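Local atomic coordinates of guanine nucleotide exchange factor SRM1 (Saccharomyces cerevisiae, PDB entry 3OF7), a protein that promotes the exchange of GDP for GTP on the small GTPases GSP1 and GSP2, binds chromatin, and controls RNA metabolism and nuclear transport. Residues A[28-33]-A[430-435]; A[355-360]-A[364-369]; A[179-184]-A[188-193]; A[233-238]-A[265-270]. All coordinates share one frame; numbering follows the deposited sequence.

Contact 1. Residues A[28-33]-A[430-435]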
loop_
_atom_site.group_PDB
_atom_site.type_symbol
_atom_site.label_atom_id
_atom_site.label_comp_id
_atom_site.label_asym_id
_atom_site.label_seq_id
_atom_site.Cartn_x
_atom_site.Cartn_y
_atom_site.Cartn_z
ATOM N N PRO A 28 -17.728 11.000 0.951
ATOM C CA PRO A 28 -16.732 11.297 1.983
ATOM C C PRO A 28 -16.799 10.229 3.081
ATOM O O PRO A 28 -17.860 9.621 3.291
ATOM C CB PRO A 28 -17.154 12.676 2.501
ATOM C CG PRO A 28 -18.614 12.764 2.182
ATOM C CD PRO A 28 -18.780 12.033 0.889
ATOM N N LEU A 29 -15.676 10.001 3.758
ATOM C CA LEU A 29 -15.519 8.827 4.616
ATOM C C LEU A 29 -15.261 9.167 6.076
ATOM O O LEU A 29 -14.557 10.132 6.380
ATOM C CB LEU A 29 -14.338 7.976 4.110
ATOM C CG LEU A 29 -14.393 7.440 2.680
ATOM C CD1 LEU A 29 -13.000 6.995 2.211
ATOM C CD2 LEU A 29 -15.411 6.313 2.538
ATOM N N ASP A 30 -15.817 8.360 6.977
ATOM C CA ASP A 30 -15.297 8.280 8.338
ATOM C C ASP A 30 -13.936 7.584 8.234
ATOM O O ASP A 30 -13.829 6.523 7.618
ATOM C CB ASP A 30 -16.225 7.447 9.228
ATOM C CG ASP A 30 -17.511 8.176 9.585
ATOM O OD1 ASP A 30 -17.507 9.429 9.659
ATOM O OD2 ASP A 30 -18.519 7.481 9.798
ATOM N N ILE A 31 -12.910 8.184 8.820
ATOM C CA ILE A 31 -11.556 7.607 8.816
ATOM C C ILE A 31 -11.235 6.989 10.182
ATOM O O ILE A 31 -11.433 7.620 11.214
ATOM C CB ILE A 31 -10.483 8.681 8.439
ATOM C CG1 ILE A 31 -10.788 9.319 7.073
ATOM C CG2 ILE A 31 -9.041 8.103 8.499
ATOM C CD1 ILE A 31 -10.841 8.347 5.892
ATOM N N PHE A 32 -10.735 5.755 10.171
ATOM C CA PHE A 32 -10.365 5.041 11.385
ATOM C C PHE A 32 -8.890 4.679 11.337
ATOM O O PHE A 32 -8.385 4.304 10.285
ATOM C CB PHE A 32 -11.172 3.750 11.513
ATOM C CG PHE A 32 -12.653 3.969 11.532
ATOM C CD1 PHE A 32 -13.315 4.217 12.735
ATOM C CD2 PHE A 32 -13.382 3.951 10.351
ATOM C CE1 PHE A 32 -14.695 4.435 12.756
ATOM C CE2 PHE A 32 -14.760 4.161 10.366
ATOM C CZ PHE A 32 -15.414 4.400 11.564
ATOM N N CYS A 33 -8.227 4.760 12.485
ATOM C CA CYS A 33 -6.804 4.451 12.594
ATOM C C CYS A 33 -6.566 3.556 13.799
ATOM O O CYS A 33 -7.254 3.682 14.830
ATOM C CB CYS A 33 -5.996 5.748 12.754
ATOM S SG CYS A 33 -6.136 6.915 11.374
ATOM N N GLN A 430 -18.577 -1.590 13.633
ATOM C CA GLN A 430 -19.413 -2.774 13.432
ATOM C C GLN A 430 -20.598 -2.542 12.490
ATOM O O GLN A 430 -21.066 -3.480 11.858
ATOM C CB GLN A 430 -19.895 -3.356 14.764
ATOM C CG GLN A 430 -20.853 -2.457 15.540
ATOM C CD GLN A 430 -21.223 -3.039 16.909
ATOM O OE1 GLN A 430 -20.958 -4.209 17.202
ATOM N NE2 GLN A 430 -21.825 -2.212 17.749
ATOM N N ASP A 431 -21.069 -1.300 12.396
ATOM C CA ASP A 431 -22.180 -0.980 11.506
ATOM C C ASP A 431 -21.748 -0.074 10.345
ATOM O O ASP A 431 -22.563 0.644 9.742
ATOM C CB ASP A 431 -23.345 -0.391 12.305
ATOM C CG ASP A 431 -23.908 -1.380 13.308
ATOM O OD1 ASP A 431 -24.054 -2.569 12.961
ATOM O OD2 ASP A 431 -24.207 -0.974 14.451
ATOM N N HIS A 432 -20.452 -0.115 10.038
ATOM C CA HIS A 432 -19.919 0.642 8.907
ATOM C C HIS A 432 -19.710 -0.248 7.706
ATOM O O HIS A 432 -19.378 -1.431 7.836
ATOM C CB HIS A 432 -18.590 1.315 9.258
ATOM C CG HIS A 432 -18.739 2.673 9.861
ATOM N ND1 HIS A 432 -19.199 2.871 11.146
ATOM C CD2 HIS A 432 -18.474 3.904 9.361
ATOM C CE1 HIS A 432 -19.219 4.165 11.408
ATOM N NE2 HIS A 432 -18.774 4.813 10.344
ATOM N N ASN A 433 -19.903 0.357 6.538
ATOM C CA ASN A 433 -19.540 -0.208 5.266
ATOM C C ASN A 433 -18.111 0.283 4.989
ATOM O O ASN A 433 -17.915 1.438 4.643
ATOM C CB ASN A 433 -20.531 0.323 4.217
ATOM C CG ASN A 433 -20.435 -0.390 2.891
ATOM O OD1 ASN A 433 -20.648 0.216 1.826
ATOM N ND2 ASN A 433 -20.138 -1.675 2.934
ATOM N N ILE A 434 -17.119 -0.583 5.185
ATOM C CA ILE A 434 -15.711 -0.208 4.964
ATOM C C ILE A 434 -15.446 -0.158 3.458
ATOM O O ILE A 434 -15.756 -1.113 2.738
ATOM C CB ILE A 434 -14.725 -1.183 5.672
ATOM C CG1 ILE A 434 -14.936 -1.165 7.201
ATOM C CG2 ILE A 434 -13.253 -0.859 5.315
ATOM C CD1 ILE A 434 -14.744 0.222 7.862
ATOM N N ILE A 435 -14.883 0.958 2.999
ATOM C CA ILE A 435 -14.707 1.213 1.561
ATOM C C ILE A 435 -13.230 1.120 1.154
ATOM O O ILE A 435 -12.897 0.495 0.131
ATOM C CB ILE A 435 -15.295 2.602 1.157
ATOM C CG1 ILE A 435 -16.751 2.769 1.627
ATOM C CG2 ILE A 435 -15.193 2.847 -0.365
ATOM C CD1 ILE A 435 -17.711 1.750 1.058
#
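The closing blade of the RCC1-type seven-bladed propeller brings D30 and F32, from the start of the domain, against H432 from its last repeat. Ring closure in propellers commonly relies on such a composite blade, and here the imidazole is where the first and last repeats of the domain meet. H432 NE2 donates to D30 OD2 over 2.7 Å in an almost straight bond (169°). The acceptor lies in the imidazole plane, and the oxygen offers the lone pair facing away from its sister atom. That sister, OD1, forms a salt bridge with R64, so the carboxylate is gripped at both oxygens and probably stays ionised. F32 meets the same imidazole differently, in a T-shaped stack with planes at 88°: its edge points at one face of the H432 ring, F32 CZ lying 3.6 Å from H432 NE2. Beyond the polar pair, L29 CD2 rests 3.9 Å from I435 CG1. With CG set beside the backbone N (chi1 -59°), L29 brings this methyl toward the isoleucine. Were H432 an alanine, D30 OD2 would probably lose its donor and a gap would open beside the F32 edge. Strand 443-450 runs between strands 30-34 and 432-439 and pairs with both, so these side chains meet across an intervening strand; R459 of helix 453-464, which follows the last strand, donates to the H432 carbonyl.

Contact 2. Residues A[355-360]-A[364-369]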
loop_
_atom_site.group_PDB
_atom_site.type_symbol
_atom_site.label_atom_id
_atom_site.label_comp_id
_atom_site.label_asym_id
_atom_site.label_seq_id
_atom_site.Cartn_x
_atom_site.Cartn_y
_atom_site.Cartn_z
ATOM N N TYR A 355 4.283 -27.700 -1.076
ATOM C CA TYR A 355 5.408 -26.868 -1.525
ATOM C C TYR A 355 5.814 -25.797 -0.497
ATOM O O TYR A 355 6.649 -24.942 -0.790
ATOM C CB TYR A 355 5.128 -26.228 -2.895
ATOM C CG TYR A 355 3.811 -25.488 -2.979
ATOM C CD1 TYR A 355 2.662 -26.137 -3.428
ATOM C CD2 TYR A 355 3.710 -24.143 -2.607
ATOM C CE1 TYR A 355 1.440 -25.473 -3.501
ATOM C CE2 TYR A 355 2.484 -23.461 -2.677
ATOM C CZ TYR A 355 1.355 -24.135 -3.128
ATOM O OH TYR A 355 0.133 -23.496 -3.207
ATOM N N THR A 356 5.223 -25.848 0.694
ATOM C CA THR A 356 5.630 -24.978 1.802
ATOM C C THR A 356 7.123 -25.196 2.051
ATOM O O THR A 356 7.578 -26.344 2.130
ATOM C CB THR A 356 4.830 -25.289 3.092
ATOM O OG1 THR A 356 3.441 -24.995 2.885
ATOM C CG2 THR A 356 5.327 -24.468 4.271
ATOM N N TYR A 357 7.880 -24.105 2.140
ATOM C CA TYR A 357 9.305 -24.188 2.424
ATOM C C TYR A 357 9.547 -24.374 3.916
ATOM O O TYR A 357 9.055 -23.589 4.738
ATOM C CB TYR A 357 10.062 -22.954 1.915
ATOM C CG TYR A 357 11.456 -22.813 2.511
ATOM C CD1 TYR A 357 12.518 -23.592 2.048
ATOM C CD2 TYR A 357 11.698 -21.924 3.557
ATOM C CE1 TYR A 357 13.794 -23.476 2.604
ATOM C CE2 TYR A 357 12.969 -21.795 4.118
ATOM C CZ TYR A 357 14.010 -22.574 3.636
ATOM O OH TYR A 357 15.261 -22.440 4.199
ATOM N N LYS A 358 10.301 -25.422 4.246
ATOM C CA LYS A 358 10.748 -25.698 5.608
ATOM C C LYS A 358 12.268 -25.572 5.644
ATOM O O LYS A 358 12.949 -26.023 4.723
ATOM C CB LYS A 358 10.329 -27.103 6.055
ATOM C CG LYS A 358 8.839 -27.282 6.313
ATOM C CD LYS A 358 8.513 -28.719 6.733
ATOM C CE LYS A 358 7.038 -29.021 6.529
ATOM N NZ LYS A 358 6.628 -30.374 7.034
ATOM N N ASP A 359 12.795 -24.952 6.697
ATOM C CA ASP A 359 14.242 -24.768 6.820
ATOM C C ASP A 359 14.932 -26.052 7.302
ATOM O O ASP A 359 14.282 -27.085 7.491
ATOM C CB ASP A 359 14.588 -23.563 7.710
ATOM C CG ASP A 359 14.184 -23.746 9.159
ATOM O OD1 ASP A 359 13.929 -24.882 9.613
ATOM O OD2 ASP A 359 14.137 -22.723 9.874
ATOM N N VAL A 360 16.247 -25.970 7.511
ATOM C CA VAL A 360 17.043 -27.129 7.914
ATOM C C VAL A 360 16.567 -27.722 9.246
ATOM O O VAL A 360 16.768 -28.907 9.513
ATOM C CB VAL A 360 18.573 -26.790 7.941
ATOM C CG1 VAL A 360 18.901 -25.814 9.055
ATOM C CG2 VAL A 360 19.419 -28.065 8.052
ATOM N N ALA A 364 8.471 -24.488 9.055
ATOM C CA ALA A 364 7.852 -23.922 7.864
ATOM C C ALA A 364 8.015 -22.403 7.897
ATOM O O ALA A 364 7.516 -21.751 8.812
ATOM C CB ALA A 364 6.375 -24.309 7.815
ATOM N N ARG A 365 8.733 -21.852 6.915
ATOM C CA ARG A 365 9.070 -20.418 6.905
ATOM C C ARG A 365 8.350 -19.635 5.816
ATOM O O ARG A 365 8.219 -18.413 5.927
ATOM C CB ARG A 365 10.579 -20.198 6.705
ATOM C CG ARG A 365 11.520 -20.934 7.665
ATOM C CD ARG A 365 11.684 -20.276 9.040
ATOM N NE ARG A 365 11.772 -18.807 9.030
ATOM C CZ ARG A 365 12.887 -18.081 8.933
ATOM N NH1 ARG A 365 14.077 -18.652 8.804
ATOM N NH2 ARG A 365 12.808 -16.756 8.951
ATOM N N ALA A 366 7.919 -20.321 4.753
ATOM C CA ALA A 366 7.386 -19.645 3.564
ATOM C C ALA A 366 6.485 -20.514 2.678
ATOM O O ALA A 366 6.634 -21.734 2.622
ATOM C CB ALA A 366 8.530 -19.041 2.722
ATOM N N VAL A 367 5.566 -19.855 1.976
ATOM C CA VAL A 367 4.723 -20.494 0.954
ATOM C C VAL A 367 5.024 -19.761 -0.351
ATOM O O VAL A 367 4.517 -18.658 -0.577
ATOM C CB VAL A 367 3.214 -20.405 1.322
ATOM C CG1 VAL A 367 2.339 -21.056 0.234
ATOM C CG2 VAL A 367 2.949 -21.068 2.676
ATOM N N PRO A 368 5.895 -20.340 -1.198
ATOM C CA PRO A 368 6.482 -19.568 -2.289
ATOM C C PRO A 368 5.687 -19.508 -3.594
ATOM O O PRO A 368 6.132 -18.862 -4.539
ATOM C CB PRO A 368 7.811 -20.277 -2.525
ATOM C CG PRO A 368 7.506 -21.697 -2.211
ATOM C CD PRO A 368 6.502 -21.681 -1.094
ATOM N N LEU A 369 4.556 -20.201 -3.664
ATOM C CA LEU A 369 3.662 -20.085 -4.818
ATOM C C LEU A 369 2.340 -19.501 -4.349
ATOM O O LEU A 369 1.909 -19.800 -3.237
ATOM C CB LEU A 369 3.397 -21.453 -5.456
ATOM C CG LEU A 369 4.546 -22.305 -5.988
ATOM C CD1 LEU A 369 3.969 -23.645 -6.470
ATOM C CD2 LEU A 369 5.328 -21.597 -7.094
HETATM O O HOH W 1 15.764 -20.607 9.385
#
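Y355 and L369 illustrate how a ring and a branched chain can close the open end of a small hairpin. L369 CD1 sits over the centre of the phenol ring, 3.9 Å from its centroid and only 9° off the normal, a CH-pi contact, while L369 CB touches ring atom CE2 of Y355 at 3.5 Å. P368 CD approaches the same ring at its edge. The phenol reaches this place because CG of Y355 lies between the backbone N and the carbonyl carbon (chi1 52°), and its hydroxyl is tied to T371. Cutting Y355 back to an alanine is likely to uncover the L369 methyl and leave T371 without its phenolic partner. Farther along, Y357 and R365 leave the backbone as neighbours heading in one direction, R365 CB coming to the tyrosine's edge, 3.8 Å from Y357 CD2. R365 bends back past D359, whose OD2 is bridged to R365 NH1 by a water, weakly on the arginine side; R365 NE makes a salt bridge with D341. The backbone beneath is a classic beta bulge: Y357 O takes R365 N at 2.8 Å and, weakly, A366 N at 3.5 Å, while Y357 N donates to A366 O at 2.7 Å. The hairpin of 357-358 and 364-368 is backbone hydrogen-bonded to G338 through V367 and to L340 through R365, and after the corner at 369 the chain enters strand 370-372, an edge strand of its four-stranded blade, beside 334-337.

Contact 3. Residues A[179-184]-A[188-193]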
loop_
_atom_site.group_PDB
_atom_site.type_symbol
_atom_site.label_atom_id
_atom_site.label_comp_id
_atom_site.label_asym_id
_atom_site.label_seq_id
_atom_site.Cartn_x
_atom_site.Cartn_y
_atom_site.Cartn_z
ATOM N N GLU A 179 21.715 1.661 4.694
ATOM C CA GLU A 179 22.671 2.284 5.621
ATOM C C GLU A 179 22.402 3.751 5.978
ATOM O O GLU A 179 23.036 4.295 6.892
ATOM C CB GLU A 179 24.120 2.105 5.125
ATOM C CG GLU A 179 24.343 2.362 3.633
ATOM C CD GLU A 179 24.096 1.131 2.768
ATOM O OE1 GLU A 179 24.764 0.093 2.982
ATOM O OE2 GLU A 179 23.234 1.203 1.867
ATOM N N GLY A 180 21.468 4.390 5.280
ATOM C CA GLY A 180 21.089 5.758 5.616
ATOM C C GLY A 180 20.239 6.388 4.536
ATOM O O GLY A 180 19.466 5.704 3.865
ATOM N N ILE A 181 20.384 7.697 4.369
ATOM C CA ILE A 181 19.669 8.423 3.315
ATOM C C ILE A 181 20.415 8.265 1.990
ATOM O O ILE A 181 21.623 8.532 1.915
ATOM C CB ILE A 181 19.468 9.919 3.698
ATOM C CG1 ILE A 181 18.560 10.016 4.934
ATOM C CG2 ILE A 181 18.882 10.740 2.517
ATOM C CD1 ILE A 181 18.655 11.327 5.703
ATOM N N LEU A 182 19.709 7.792 0.962
ATOM C CA LEU A 182 20.256 7.774 -0.395
ATOM C C LEU A 182 20.136 9.187 -0.963
ATOM O O LEU A 182 21.147 9.820 -1.287
ATOM C CB LEU A 182 19.549 6.752 -1.297
ATOM C CG LEU A 182 20.009 6.618 -2.759
ATOM C CD1 LEU A 182 21.539 6.475 -2.856
ATOM C CD2 LEU A 182 19.319 5.451 -3.473
ATOM N N GLY A 183 18.902 9.687 -1.036
ATOM C CA GLY A 183 18.630 11.022 -1.576
ATOM C C GLY A 183 17.262 11.066 -2.227
ATOM O O GLY A 183 16.501 10.088 -2.177
ATOM N N PHE A 184 16.950 12.190 -2.854
ATOM C CA PHE A 184 15.635 12.375 -3.450
ATOM C C PHE A 184 15.713 12.409 -4.975
ATOM O O PHE A 184 15.102 11.576 -5.650
ATOM C CB PHE A 184 14.973 13.636 -2.878
ATOM C CG PHE A 184 13.642 13.977 -3.509
ATOM C CD1 PHE A 184 12.491 13.261 -3.177
ATOM C CD2 PHE A 184 13.539 15.039 -4.414
ATOM C CE1 PHE A 184 11.249 13.587 -3.754
ATOM C CE2 PHE A 184 12.314 15.372 -4.996
ATOM C CZ PHE A 184 11.162 14.646 -4.665
ATOM N N LYS A 188 21.132 16.232 -6.901
ATOM C CA LYS A 188 20.695 17.624 -6.787
ATOM C C LYS A 188 19.890 17.936 -5.525
ATOM O O LYS A 188 20.043 19.015 -4.946
ATOM C CB LYS A 188 19.921 18.039 -8.044
ATOM C CG LYS A 188 20.650 17.707 -9.354
ATOM C CD LYS A 188 19.857 18.155 -10.576
ATOM N N ILE A 189 19.031 17.002 -5.103
ATOM C CA ILE A 189 18.227 17.186 -3.893
ATOM C C ILE A 189 18.378 15.948 -3.011
ATOM O O ILE A 189 18.149 14.821 -3.467
ATOM C CB ILE A 189 16.709 17.410 -4.208
ATOM C CG1 ILE A 189 16.501 18.582 -5.177
ATOM C CG2 ILE A 189 15.918 17.655 -2.916
ATOM C CD1 ILE A 189 15.200 18.499 -5.970
ATOM N N LYS A 190 18.782 16.172 -1.765
ATOM C CA LYS A 190 18.919 15.101 -0.777
ATOM C C LYS A 190 17.580 14.826 -0.080
ATOM O O LYS A 190 17.125 13.681 -0.032
ATOM C CB LYS A 190 19.998 15.445 0.258
ATOM C CG LYS A 190 20.091 14.440 1.406
ATOM C CD LYS A 190 21.203 14.784 2.387
ATOM C CE LYS A 190 21.432 13.636 3.357
ATOM N NZ LYS A 190 22.447 13.976 4.400
ATOM N N ILE A 191 16.980 15.883 0.460
ATOM C CA ILE A 191 15.674 15.836 1.139
ATOM C C ILE A 191 14.804 16.963 0.590
ATOM O O ILE A 191 15.210 18.131 0.601
ATOM C CB ILE A 191 15.816 16.004 2.676
ATOM C CG1 ILE A 191 16.575 14.815 3.286
ATOM C CG2 ILE A 191 14.435 16.200 3.356
ATOM C CD1 ILE A 191 17.033 15.037 4.720
ATOM N N GLN A 192 13.616 16.605 0.103
ATOM C CA GLN A 192 12.662 17.567 -0.446
ATOM C C GLN A 192 11.526 17.807 0.547
ATOM O O GLN A 192 10.665 16.947 0.719
ATOM C CB GLN A 192 12.113 17.046 -1.785
ATOM C CG GLN A 192 11.168 18.001 -2.506
ATOM C CD GLN A 192 11.800 19.357 -2.763
ATOM O OE1 GLN A 192 12.973 19.443 -3.138
ATOM N NE2 GLN A 192 11.031 20.419 -2.559
ATOM N N LYS A 193 11.523 18.972 1.196
ATOM C CA LYS A 193 10.594 19.242 2.303
ATOM C C LYS A 193 9.194 19.706 1.867
ATOM O O LYS A 193 8.242 19.625 2.642
ATOM C CB LYS A 193 11.206 20.252 3.285
ATOM C CG LYS A 193 12.405 19.710 4.062
ATOM C CD LYS A 193 13.042 20.772 4.951
ATOM C CE LYS A 193 14.141 20.162 5.811
ATOM N NZ LYS A 193 14.983 21.204 6.476
#
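F184 and Q192 form the central contact, a CH-pi arrangement in which an aliphatic carbon of a polar residue serves as the apolar partner. Q192 CB lies over the middle of the phenyl ring, 3.6 Å from its centroid and 11° off the normal. I189 keeps company with F184 along its length, with its CG2 branch 3.8 Å from CD2 of the phenylalanine. The backbone helps set their spacing: F184 N donates to I189 O at 3.0 Å, and G183 CA brings a C-H to K190 O at 3.4 Å. At the other end, I181 lies athwart the lysine chain of K190, its CG2 methyl touching K190 CE at 3.9 Å, and its CD1 just reaches I191 CD1. With CG of F184 anti to the backbone N (chi1 176°), the ring is delivered to the Q192 side. A second shell holds these groups. W228 stacks edge-to-face with F184, and W196 also meets its ring. The amide of Q192 is anchored through NE2 to T194 O, while T174 OG1 bonds to K190 O. G183 adopts backbone angles that would jam a CB against the preceding carbonyl oxygen. Against F175 of strand 169-177, L182 and G183 form a classic beta bulge. Segments 179-184 and 188-193 are two limbs of one excursion from strand 169-177 in the third RCC1 repeat, with F184 reaching W228 of the next propeller blade.

Contact 4. Residues A[233-238]-A[265-270]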
loop_
_atom_site.group_PDB
_atom_site.type_symbol
_atom_site.label_atom_id
_atom_site.label_comp_id
_atom_site.label_asym_id
_atom_site.label_seq_id
_atom_site.Cartn_x
_atom_site.Cartn_y
_atom_site.Cartn_z
ATOM N N GLN A 233 17.876 -3.993 -3.992
ATOM C CA GLN A 233 17.187 -5.277 -4.091
ATOM C C GLN A 233 16.671 -5.555 -5.511
ATOM O O GLN A 233 15.785 -6.396 -5.699
ATOM C CB GLN A 233 16.020 -5.348 -3.088
ATOM C CG GLN A 233 16.427 -5.396 -1.611
ATOM C CD GLN A 233 16.851 -4.042 -1.054
ATOM O OE1 GLN A 233 16.293 -3.003 -1.407
ATOM N NE2 GLN A 233 17.837 -4.055 -0.174
ATOM N N ASN A 234 17.233 -4.858 -6.500
ATOM C CA ASN A 234 16.814 -4.987 -7.905
ATOM C C ASN A 234 15.376 -4.521 -8.156
ATOM O O ASN A 234 14.756 -4.908 -9.149
ATOM C CB ASN A 234 17.014 -6.418 -8.425
ATOM C CG ASN A 234 18.219 -6.542 -9.339
ATOM O OD1 ASN A 234 18.166 -6.167 -10.513
ATOM N ND2 ASN A 234 19.306 -7.081 -8.809
ATOM N N GLN A 235 14.853 -3.677 -7.270
ATOM C CA GLN A 235 13.461 -3.228 -7.401
ATOM C C GLN A 235 13.259 -2.284 -8.593
ATOM O O GLN A 235 12.130 -2.118 -9.067
ATOM C CB GLN A 235 12.922 -2.604 -6.102
ATOM C CG GLN A 235 13.728 -1.440 -5.534
ATOM C CD GLN A 235 14.788 -1.909 -4.550
ATOM O OE1 GLN A 235 15.779 -2.537 -4.935
ATOM N NE2 GLN A 235 14.587 -1.606 -3.271
ATOM N N LEU A 236 14.343 -1.676 -9.070
ATOM C CA LEU A 236 14.256 -0.720 -10.178
ATOM C C LEU A 236 14.262 -1.403 -11.544
ATOM O O LEU A 236 14.182 -0.731 -12.573
ATOM C CB LEU A 236 15.359 0.358 -10.098
ATOM C CG LEU A 236 15.571 1.161 -8.804
ATOM C CD1 LEU A 236 16.793 2.046 -8.926
ATOM C CD2 LEU A 236 14.350 1.995 -8.375
ATOM N N GLY A 237 14.341 -2.734 -11.546
ATOM C CA GLY A 237 14.348 -3.527 -12.774
ATOM C C GLY A 237 15.653 -3.462 -13.552
ATOM O O GLY A 237 15.710 -3.880 -14.709
ATOM N N ARG A 238 16.688 -2.923 -12.910
ATOM C CA ARG A 238 18.030 -2.825 -13.475
ATOM C C ARG A 238 19.026 -2.854 -12.317
ATOM O O ARG A 238 18.722 -2.369 -11.223
ATOM C CB ARG A 238 18.192 -1.535 -14.300
ATOM C CG ARG A 238 18.009 -0.237 -13.510
ATOM C CD ARG A 238 17.917 1.003 -14.387
ATOM N NE ARG A 238 17.535 2.172 -13.588
ATOM C CZ ARG A 238 18.402 3.009 -13.022
ATOM N NH1 ARG A 238 19.709 2.831 -13.184
ATOM N NH2 ARG A 238 17.966 4.033 -12.302
ATOM N N GLY A 265 5.321 -4.315 -3.332
ATOM C CA GLY A 265 5.645 -4.547 -1.925
ATOM C C GLY A 265 6.792 -3.624 -1.530
ATOM O O GLY A 265 7.089 -2.649 -2.237
ATOM N N GLU A 266 7.447 -3.918 -0.409
ATOM C CA GLU A 266 8.509 -3.041 0.070
ATOM C C GLU A 266 9.701 -3.006 -0.894
ATOM O O GLU A 266 10.134 -1.927 -1.316
ATOM C CB GLU A 266 8.934 -3.424 1.490
ATOM C CG GLU A 266 7.838 -3.113 2.502
ATOM C CD GLU A 266 8.310 -3.097 3.945
ATOM O OE1 GLU A 266 9.523 -3.254 4.211
ATOM O OE2 GLU A 266 7.442 -2.913 4.824
ATOM N N ASN A 267 10.195 -4.187 -1.247
ATOM C CA ASN A 267 11.378 -4.323 -2.100
ATOM C C ASN A 267 11.154 -5.282 -3.275
ATOM O O ASN A 267 12.110 -5.745 -3.910
ATOM C CB ASN A 267 12.573 -4.782 -1.256
ATOM C CG ASN A 267 12.938 -3.788 -0.177
ATOM O OD1 ASN A 267 13.091 -2.589 -0.437
ATOM N ND2 ASN A 267 13.079 -4.278 1.054
ATOM N N HIS A 268 9.888 -5.587 -3.550
ATOM C CA HIS A 268 9.521 -6.397 -4.713
ATOM C C HIS A 268 8.291 -5.794 -5.370
ATOM O O HIS A 268 7.564 -5.012 -4.739
ATOM C CB HIS A 268 9.293 -7.866 -4.339
ATOM C CG HIS A 268 8.164 -8.087 -3.379
ATOM N ND1 HIS A 268 7.024 -8.787 -3.720
ATOM C CD2 HIS A 268 8.005 -7.717 -2.087
ATOM C CE1 HIS A 268 6.211 -8.833 -2.679
ATOM N NE2 HIS A 268 6.783 -8.193 -1.676
ATOM N N CYS A 269 8.054 -6.160 -6.626
ATOM C CA CYS A 269 7.102 -5.433 -7.454
ATOM C C CYS A 269 6.307 -6.361 -8.354
ATOM O O CYS A 269 6.728 -7.484 -8.629
ATOM C CB CYS A 269 7.849 -4.420 -8.324
ATOM S SG CYS A 269 8.983 -3.350 -7.425
ATOM N N PHE A 270 5.163 -5.868 -8.814
ATOM C CA PHE A 270 4.279 -6.614 -9.697
ATOM C C PHE A 270 3.836 -5.765 -10.869
ATOM O O PHE A 270 3.621 -4.552 -10.734
ATOM C CB PHE A 270 3.045 -7.096 -8.941
ATOM C CG PHE A 270 3.344 -8.132 -7.919
ATOM C CD1 PHE A 270 3.359 -9.473 -8.266
ATOM C CD2 PHE A 270 3.638 -7.763 -6.608
ATOM C CE1 PHE A 270 3.654 -10.442 -7.327
ATOM C CE2 PHE A 270 3.930 -8.728 -5.660
ATOM C CZ PHE A 270 3.941 -10.063 -6.016
#
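The carboxamides of Q233 and Q235 lie against N267, and their planes are tilted against that of N267 by 41° (Q233) and 69° (Q235). Between the two glutamines the polar edges meet. Q235 NE2 donates to Q233 OE1 at 2.9 Å, a bond lying in the carbonyl plane of Q233 and close to the amide plane of Q235. The other edge of the Q235 amide is engaged as well, its OE1 accepting from Q233 N at 2.7 Å on an in-plane lone pair. Both halves of the Q235 amide are thus pinned by one residue, which should prevent it from turning. It folds back far enough to do this because a chi1 of 56° tucks CG of Q235 over its own backbone, with a further bend at chi2. Q233 also meets N267 through its aliphatic part, Q233 CG packing 3.9 Å from N267 CB, and beyond the amides Q235 O approaches C269 SG at 3.8 Å. A type I turn from N234 to G237, closed by G237 N to N234 O at 3.3 Å, shapes the loop that presents these groups. The contact is largely buried and joins two neighbouring blades: the loop follows strand 225-229 of one, and C269 lies on strand 268-273 of the next. W281 of strand 278-281 donates its NE1 to Q235 O and touches C269, while H215 and L217 of strand 215-220 flank the cysteine from the first blade.

Taken together, the four contacts sample different places round one propeller. Contact 1 ties together the two ends of the domain, and contacts 2, 3 and 4 are all nested within the chain it closes. Contacts 3 and 4 lie on the opposite side of the chain's centre from contact 1, their centres about 36 and 32 Å from it. They are near each other, about 19 Å between centres and 7 Å between nearest atoms, without touching. Contact 2 is about 22 Å from contact 4, centre to centre, and 37 Å from contact 3. Contacts 2, 3 and 4 each fall within one RCC1 repeat, though contact 4 spans two blades; contact 1 alone joins two repeats.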